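Local structure of thiamin pyrophosphokinase (Saccharomyces cerevisiae, 1IG0) at residues 57-62 against 87-92; 73-78 against 107-112. The protein transfers a pyrophosphate group from ATP to thiamine, giving thiamine diphosphate and AMP, and is the only yeast enzyme able to do so. All coordinates share one frame; numbering follows the deposited sequence.

Contact 1. Residues 57-62 against 87-92; sequences KIWKLH and IKYLPN
Trp59 lays one face of its indole across the edge of Tyr89, a T-shaped pair in which the ring planes stand at 87° and the centroid of the five-membered ring is 4.5 Å from that of the phenol. The touching edge is the CD2–CE2 side: Tyr89 CD2 comes within 3.3 Å of Trp59 CG. Tyr89 CB continues the cover as a CH-pi contact, lying 3.9 Å from the centroid of the six-membered ring of Trp59 and almost on its normal. With CG anti to the backbone N (chi1 -177°), the indole reaches out from its helix until its benzo rim meets main chain, with Leu90 O at the edge, near the indole plane, 3.3 Å from Trp59 CZ2. Were the indole cut back to an alanine, the Tyr89 edge would probably lose its aromatic partner and a gap would open beside the backbone of Tyr89 and Leu90. Around this pair, Lys65 makes a cation-pi contact with Trp59, and Tyr56 meets the Tyr89 ring. Tyr89 is where the chain leaves helix 83-88, so the indole of helix 52-61 touches both Leu41 of strand 38-43 and the turn leading into strand 93-96.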
loop_
_atom_site.group_PDB
_atom_site.type_symbol
_atom_site.label_atom_id
_atom_site.label_comp_id
_atom_site.label_asym_id
_atom_site.label_seq_id
_atom_site.Cartn_x
_atom_site.Cartn_y
_atom_site.Cartn_z
ATOM N N LYS B 57 -9.162 14.496 19.593
ATOM C CA LYS B 57 -9.789 13.399 20.320
ATOM C C LYS B 57 -8.883 12.182 20.460
ATOM O O LYS B 57 -8.733 11.632 21.552
ATOM C CB LYS B 57 -11.092 12.991 19.627
ATOM C CG LYS B 57 -11.882 11.933 20.377
ATOM C CD LYS B 57 -12.208 12.402 21.786
ATOM C CE LYS B 57 -13.033 11.375 22.540
ATOM N NZ LYS B 57 -13.339 11.830 23.924
ATOM N N ILE B 58 -8.290 11.755 19.351
ATOM C CA ILE B 58 -7.400 10.602 19.361
ATOM C C ILE B 58 -6.184 10.878 20.240
ATOM O O ILE B 58 -5.656 9.978 20.892
ATOM C CB ILE B 58 -6.942 10.252 17.930
ATOM C CG1 ILE B 58 -8.128 9.685 17.143
ATOM C CG2 ILE B 58 -5.788 9.263 17.974
ATOM C CD1 ILE B 58 -7.833 9.427 15.687
ATOM N N TRP B 59 -5.743 12.131 20.254
ATOM C CA TRP B 59 -4.601 12.512 21.072
ATOM C C TRP B 59 -4.979 12.380 22.547
ATOM O O TRP B 59 -4.223 11.835 23.350
ATOM C CB TRP B 59 -4.186 13.953 20.756
ATOM C CG TRP B 59 -2.973 14.422 21.509
ATOM C CD1 TRP B 59 -2.912 14.786 22.824
ATOM C CD2 TRP B 59 -1.645 14.572 20.989
ATOM N NE1 TRP B 59 -1.627 15.154 23.155
ATOM C CE2 TRP B 59 -0.829 15.030 22.048
ATOM C CE3 TRP B 59 -1.064 14.356 19.731
ATOM C CZ2 TRP B 59 0.537 15.287 21.885
ATOM C CZ3 TRP B 59 0.298 14.612 19.569
ATOM C CH2 TRP B 59 1.082 15.069 20.645
ATOM N N LYS B 60 -6.164 12.871 22.893
ATOM C CA LYS B 60 -6.645 12.809 24.266
ATOM C C LYS B 60 -6.914 11.370 24.704
ATOM O O LYS B 60 -6.784 11.037 25.883
ATOM C CB LYS B 60 -7.923 13.641 24.410
ATOM C CG LYS B 60 -8.410 13.800 25.843
ATOM C CD LYS B 60 -9.625 14.718 25.920
ATOM C CE LYS B 60 -10.030 14.991 27.364
ATOM N NZ LYS B 60 -10.377 13.738 28.093
ATOM N N LEU B 61 -7.283 10.519 23.751
ATOM C CA LEU B 61 -7.583 9.121 24.044
ATOM C C LEU B 61 -6.353 8.236 24.220
ATOM O O LEU B 61 -6.468 7.085 24.642
ATOM C CB LEU B 61 -8.473 8.532 22.947
ATOM C CG LEU B 61 -9.936 8.973 22.939
ATOM C CD1 LEU B 61 -10.639 8.393 21.722
ATOM C CD2 LEU B 61 -10.610 8.509 24.221
ATOM N N HIS B 62 -5.180 8.762 23.892
ATOM C CA HIS B 62 -3.957 7.985 24.035
ATOM C C HIS B 62 -3.001 8.632 25.025
ATOM O O HIS B 62 -2.923 9.855 25.122
ATOM C CB HIS B 62 -3.283 7.798 22.675
ATOM C CG HIS B 62 -4.087 6.966 21.724
ATOM N ND1 HIS B 62 -5.241 7.424 21.130
ATOM C CD2 HIS B 62 -3.933 5.686 21.309
ATOM C CE1 HIS B 62 -5.766 6.463 20.390
ATOM N NE2 HIS B 62 -4.990 5.398 20.482
ATOM N N ILE B 87 1.711 23.943 21.548
ATOM C CA ILE B 87 2.326 23.702 22.848
ATOM C C ILE B 87 1.518 22.662 23.616
ATOM O O ILE B 87 2.058 21.913 24.430
ATOM C CB ILE B 87 2.405 25.010 23.677
ATOM C CG1 ILE B 87 3.589 25.853 23.201
ATOM C CG2 ILE B 87 2.544 24.696 25.161
ATOM C CD1 ILE B 87 4.937 25.189 23.419
ATOM N N LYS B 88 0.219 22.622 23.345
ATOM C CA LYS B 88 -0.669 21.674 24.002
ATOM C C LYS B 88 -0.440 20.257 23.487
ATOM O O LYS B 88 -0.672 19.284 24.204
ATOM C CB LYS B 88 -2.129 22.072 23.771
ATOM C CG LYS B 88 -3.142 21.056 24.279
ATOM C CD LYS B 88 -4.569 21.517 24.023
ATOM C CE LYS B 88 -5.578 20.444 24.409
ATOM N NZ LYS B 88 -5.476 20.066 25.846
ATOM N N TYR B 89 0.023 20.143 22.247
ATOM C CA TYR B 89 0.252 18.832 21.658
ATOM C C TYR B 89 1.713 18.482 21.407
ATOM O O TYR B 89 2.114 18.183 20.280
ATOM C CB TYR B 89 -0.561 18.701 20.367
ATOM C CG TYR B 89 -2.046 18.816 20.617
ATOM C CD1 TYR B 89 -2.711 20.031 20.463
ATOM C CD2 TYR B 89 -2.775 17.723 21.075
ATOM C CE1 TYR B 89 -4.067 20.153 20.766
ATOM C CE2 TYR B 89 -4.125 17.831 21.382
ATOM C CZ TYR B 89 -4.766 19.048 21.226
ATOM O OH TYR B 89 -6.100 19.159 21.541
ATOM N N LEU B 90 2.503 18.516 22.475
ATOM C CA LEU B 90 3.918 18.182 22.399
ATOM C C LEU B 90 4.060 16.668 22.513
ATOM O O LEU B 90 3.411 16.042 23.349
ATOM C CB LEU B 90 4.683 18.836 23.555
ATOM C CG LEU B 90 4.733 20.363 23.639
ATOM C CD1 LEU B 90 5.342 20.779 24.968
ATOM C CD2 LEU B 90 5.547 20.919 22.482
ATOM N N PRO B 91 4.899 16.057 21.667
ATOM C CA PRO B 91 5.079 14.605 21.739
ATOM C C PRO B 91 5.956 14.263 22.943
ATOM O O PRO B 91 6.724 15.106 23.412
ATOM C CB PRO B 91 5.764 14.283 20.417
ATOM C CG PRO B 91 6.621 15.488 20.206
ATOM C CD PRO B 91 5.690 16.631 20.564
ATOM N N ASN B 92 5.841 13.039 23.448
ATOM C CA ASN B 92 6.652 12.634 24.587
ATOM C C ASN B 92 8.070 12.318 24.130
ATOM O O ASN B 92 9.036 12.660 24.809
ATOM C CB ASN B 92 6.049 11.415 25.290
ATOM C CG ASN B 92 4.684 11.699 25.885
ATOM O OD1 ASN B 92 3.657 11.486 25.243
ATOM N ND2 ASN B 92 4.668 12.196 27.118
#

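Contact 2. Residues 73-78 against 107-112; sequences NRLYDY and KYYRKN
Tyr76 presents the CD1–CE1 edge of its ring to a face of Tyr108, an offset edge-to-face pair with centroids 5.4 Å apart and planes inclined at 63°. Its nearest approach, Tyr76 CE1 to Tyr108 CG at 3.7 Å, falls toward the rim of the Tyr108 ring, not over its middle. Both rings extend from their helices with CG anti to the backbone N (chi1 -176° for Tyr76), which lets them bridge axes 11.6 Å apart. Arg86 makes cation-pi contacts with both tyrosines and also donates to Tyr76 O, tying the pair to helix 83-88.

Tyr109 supplies the close packing. Its phenol runs at about a right angle to Leu75, and its hydroxyl end presses on that side chain, with Tyr109 OH 3.6 Å from Leu75 CG. The same oxygen lies 3.5 Å from Tyr76 N, but the angle is too poor for a hydrogen bond, so the approach is one of packing.

The hydrogen bonds here lie within segment 107-112, at the end of its helix. Asn112, just past the helix end, folds back so that its ND2 donates to Tyr108 O at 2.8 Å from above the carbonyl plane, while the backbone N of Asn112 reaches that oxygen from the opposite face. The amide ND2 also sits 3.3 Å above the Tyr108 ring plane, on the face turned from Tyr76, which leaves the phenol between amide and aromatic edge.

The segments of helices 71-78 and 103-111 cross at 91°. These helices belong to successive beta-alpha-beta crossovers linking parallel strands 64-68, 93-96 and 115-118, an arrangement expected of the alpha/beta catalytic domain, here with large aromatic side chains filling a perpendicular helix crossing.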
loop_
_atom_site.group_PDB
_atom_site.type_symbol
_atom_site.label_atom_id
_atom_site.label_comp_id
_atom_site.label_asym_id
_atom_site.label_seq_id
_atom_site.Cartn_x
_atom_site.Cartn_y
_atom_site.Cartn_z
ATOM N N ASN B 73 8.638 17.159 12.236
ATOM C CA ASN B 73 8.423 18.272 11.317
ATOM C C ASN B 73 6.953 18.273 10.917
ATOM O O ASN B 73 6.301 19.316 10.895
ATOM C CB ASN B 73 9.279 18.125 10.053
ATOM C CG ASN B 73 10.766 18.127 10.343
ATOM O OD1 ASN B 73 11.255 18.937 11.130
ATOM N ND2 ASN B 73 11.497 17.229 9.693
ATOM N N ARG B 74 6.445 17.084 10.607
ATOM C CA ARG B 74 5.057 16.907 10.201
ATOM C C ARG B 74 4.090 17.459 11.242
ATOM O O ARG B 74 3.150 18.179 10.909
ATOM C CB ARG B 74 4.771 15.420 9.974
ATOM C CG ARG B 74 5.713 14.743 8.989
ATOM C CD ARG B 74 5.606 15.349 7.597
ATOM N NE ARG B 74 6.456 14.652 6.635
ATOM C CZ ARG B 74 6.512 14.943 5.340
ATOM N NH1 ARG B 74 5.766 15.922 4.844
ATOM N NH2 ARG B 74 7.310 14.253 4.536
ATOM N N LEU B 75 4.323 17.114 12.505
ATOM C CA LEU B 75 3.468 17.577 13.593
ATOM C C LEU B 75 3.603 19.086 13.753
ATOM O O LEU B 75 2.610 19.803 13.886
ATOM C CB LEU B 75 3.860 16.887 14.902
ATOM C CG LEU B 75 3.052 17.272 16.144
ATOM C CD1 LEU B 75 1.590 16.887 15.948
ATOM C CD2 LEU B 75 3.632 16.580 17.371
ATOM N N TYR B 76 4.846 19.557 13.737
ATOM C CA TYR B 76 5.146 20.977 13.876
ATOM C C TYR B 76 4.368 21.803 12.854
ATOM O O TYR B 76 3.720 22.790 13.203
ATOM C CB TYR B 76 6.646 21.209 13.687
ATOM C CG TYR B 76 7.089 22.640 13.906
ATOM C CD1 TYR B 76 7.216 23.164 15.194
ATOM C CD2 TYR B 76 7.382 23.470 12.824
ATOM C CE1 TYR B 76 7.629 24.479 15.397
ATOM C CE2 TYR B 76 7.792 24.785 13.017
ATOM C CZ TYR B 76 7.915 25.282 14.304
ATOM O OH TYR B 76 8.323 26.581 14.494
ATOM N N ASP B 77 4.440 21.397 11.589
ATOM C CA ASP B 77 3.745 22.109 10.521
ATOM C C ASP B 77 2.235 21.902 10.586
ATOM O O ASP B 77 1.461 22.829 10.347
ATOM C CB ASP B 77 4.256 21.659 9.149
ATOM C CG ASP B 77 5.726 21.970 8.942
ATOM O OD1 ASP B 77 6.179 23.040 9.402
ATOM O OD2 ASP B 77 6.423 21.153 8.305
ATOM N N TYR B 78 1.818 20.681 10.903
ATOM C CA TYR B 78 0.399 20.365 10.996
ATOM C C TYR B 78 -0.318 21.399 11.855
ATOM O O TYR B 78 -1.461 21.766 11.581
ATOM C CB TYR B 78 0.203 18.973 11.600
ATOM C CG TYR B 78 -1.247 18.577 11.785
ATOM C CD1 TYR B 78 -2.106 18.469 10.691
ATOM C CD2 TYR B 78 -1.760 18.303 13.054
ATOM C CE1 TYR B 78 -3.441 18.098 10.855
ATOM C CE2 TYR B 78 -3.094 17.930 13.229
ATOM C CZ TYR B 78 -3.927 17.830 12.125
ATOM O OH TYR B 78 -5.243 17.460 12.295
ATOM N N LYS B 107 15.051 22.636 17.628
ATOM C CA LYS B 107 15.184 23.619 18.696
ATOM C C LYS B 107 13.884 23.830 19.464
ATOM O O LYS B 107 13.893 23.935 20.689
ATOM C CB LYS B 107 15.659 24.967 18.140
ATOM C CG LYS B 107 17.122 25.016 17.719
ATOM C CD LYS B 107 17.625 26.457 17.723
ATOM C CE LYS B 107 19.114 26.557 17.415
ATOM N NZ LYS B 107 19.417 26.314 15.977
ATOM N N TYR B 108 12.770 23.895 18.740
ATOM C CA TYR B 108 11.466 24.107 19.358
ATOM C C TYR B 108 11.082 23.012 20.350
ATOM O O TYR B 108 10.678 23.299 21.477
ATOM C CB TYR B 108 10.378 24.205 18.288
ATOM C CG TYR B 108 8.988 24.354 18.866
ATOM C CD1 TYR B 108 8.563 25.565 19.411
ATOM C CD2 TYR B 108 8.108 23.273 18.900
ATOM C CE1 TYR B 108 7.296 25.697 19.976
ATOM C CE2 TYR B 108 6.840 23.392 19.464
ATOM C CZ TYR B 108 6.440 24.607 19.999
ATOM O OH TYR B 108 5.186 24.727 20.554
ATOM N N TYR B 109 11.201 21.759 19.929
ATOM C CA TYR B 109 10.842 20.642 20.791
ATOM C C TYR B 109 11.851 20.388 21.897
ATOM O O TYR B 109 11.486 19.932 22.982
ATOM C CB TYR B 109 10.630 19.379 19.955
ATOM C CG TYR B 109 9.321 19.404 19.199
ATOM C CD1 TYR B 109 9.266 19.108 17.838
ATOM C CD2 TYR B 109 8.135 19.749 19.846
ATOM C CE1 TYR B 109 8.061 19.159 17.139
ATOM C CE2 TYR B 109 6.929 19.800 19.161
ATOM C CZ TYR B 109 6.897 19.507 17.807
ATOM O OH TYR B 109 5.706 19.576 17.125
ATOM N N ARG B 110 13.119 20.686 21.637
ATOM C CA ARG B 110 14.127 20.486 22.663
ATOM C C ARG B 110 13.883 21.501 23.769
ATOM O O ARG B 110 13.926 21.168 24.954
ATOM C CB ARG B 110 15.538 20.679 22.111
ATOM C CG ARG B 110 16.582 20.067 23.025
ATOM C CD ARG B 110 18.004 20.461 22.680
ATOM N NE ARG B 110 18.961 19.583 23.353
ATOM C CZ ARG B 110 18.923 19.285 24.650
ATOM N NH1 ARG B 110 17.977 19.796 25.427
ATOM N NH2 ARG B 110 19.825 18.465 25.171
ATOM N N LYS B 111 13.623 22.743 23.371
ATOM C CA LYS B 111 13.370 23.815 24.324
ATOM C C LYS B 111 12.158 23.465 25.181
ATOM O O LYS B 111 12.127 23.761 26.375
ATOM C CB LYS B 111 13.111 25.134 23.590
ATOM C CG LYS B 111 13.757 26.346 24.249
ATOM C CD LYS B 111 12.953 27.620 24.012
ATOM C CE LYS B 111 12.764 27.930 22.533
ATOM N NZ LYS B 111 14.040 28.272 21.849
ATOM N N ASN B 112 11.162 22.829 24.568
ATOM C CA ASN B 112 9.949 22.444 25.282
ATOM C C ASN B 112 10.051 21.094 25.992
ATOM O O ASN B 112 9.046 20.432 26.254
ATOM C CB ASN B 112 8.750 22.469 24.332
ATOM C CG ASN B 112 8.256 23.879 24.067
ATOM O OD1 ASN B 112 7.757 24.552 24.970
ATOM N ND2 ASN B 112 8.400 24.339 22.829
#

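Contacts 1 and 2 illustrate how a single connecting turn can serve two helix interfaces. Their centres are 13 Å apart, and they meet at the end of helix 83-88 and the residues after it: Ile87 packs on Tyr108 and Asn112, Tyr89 O lies 3.7 Å from Leu75 CD2, and Pro91 CD is also 3.7 Å from Tyr109 CE2. The segments alternate along the chain. In space, the turn carrying Tyr89 and Pro91 has Trp59 against one part and the Leu75–Tyr109 contact against another. Neither contact contains a residue of the thiamine pockets. In sequence, strand 115-118 follows helix 103-111 and comes before the pocket residues Gln122 to Thr125.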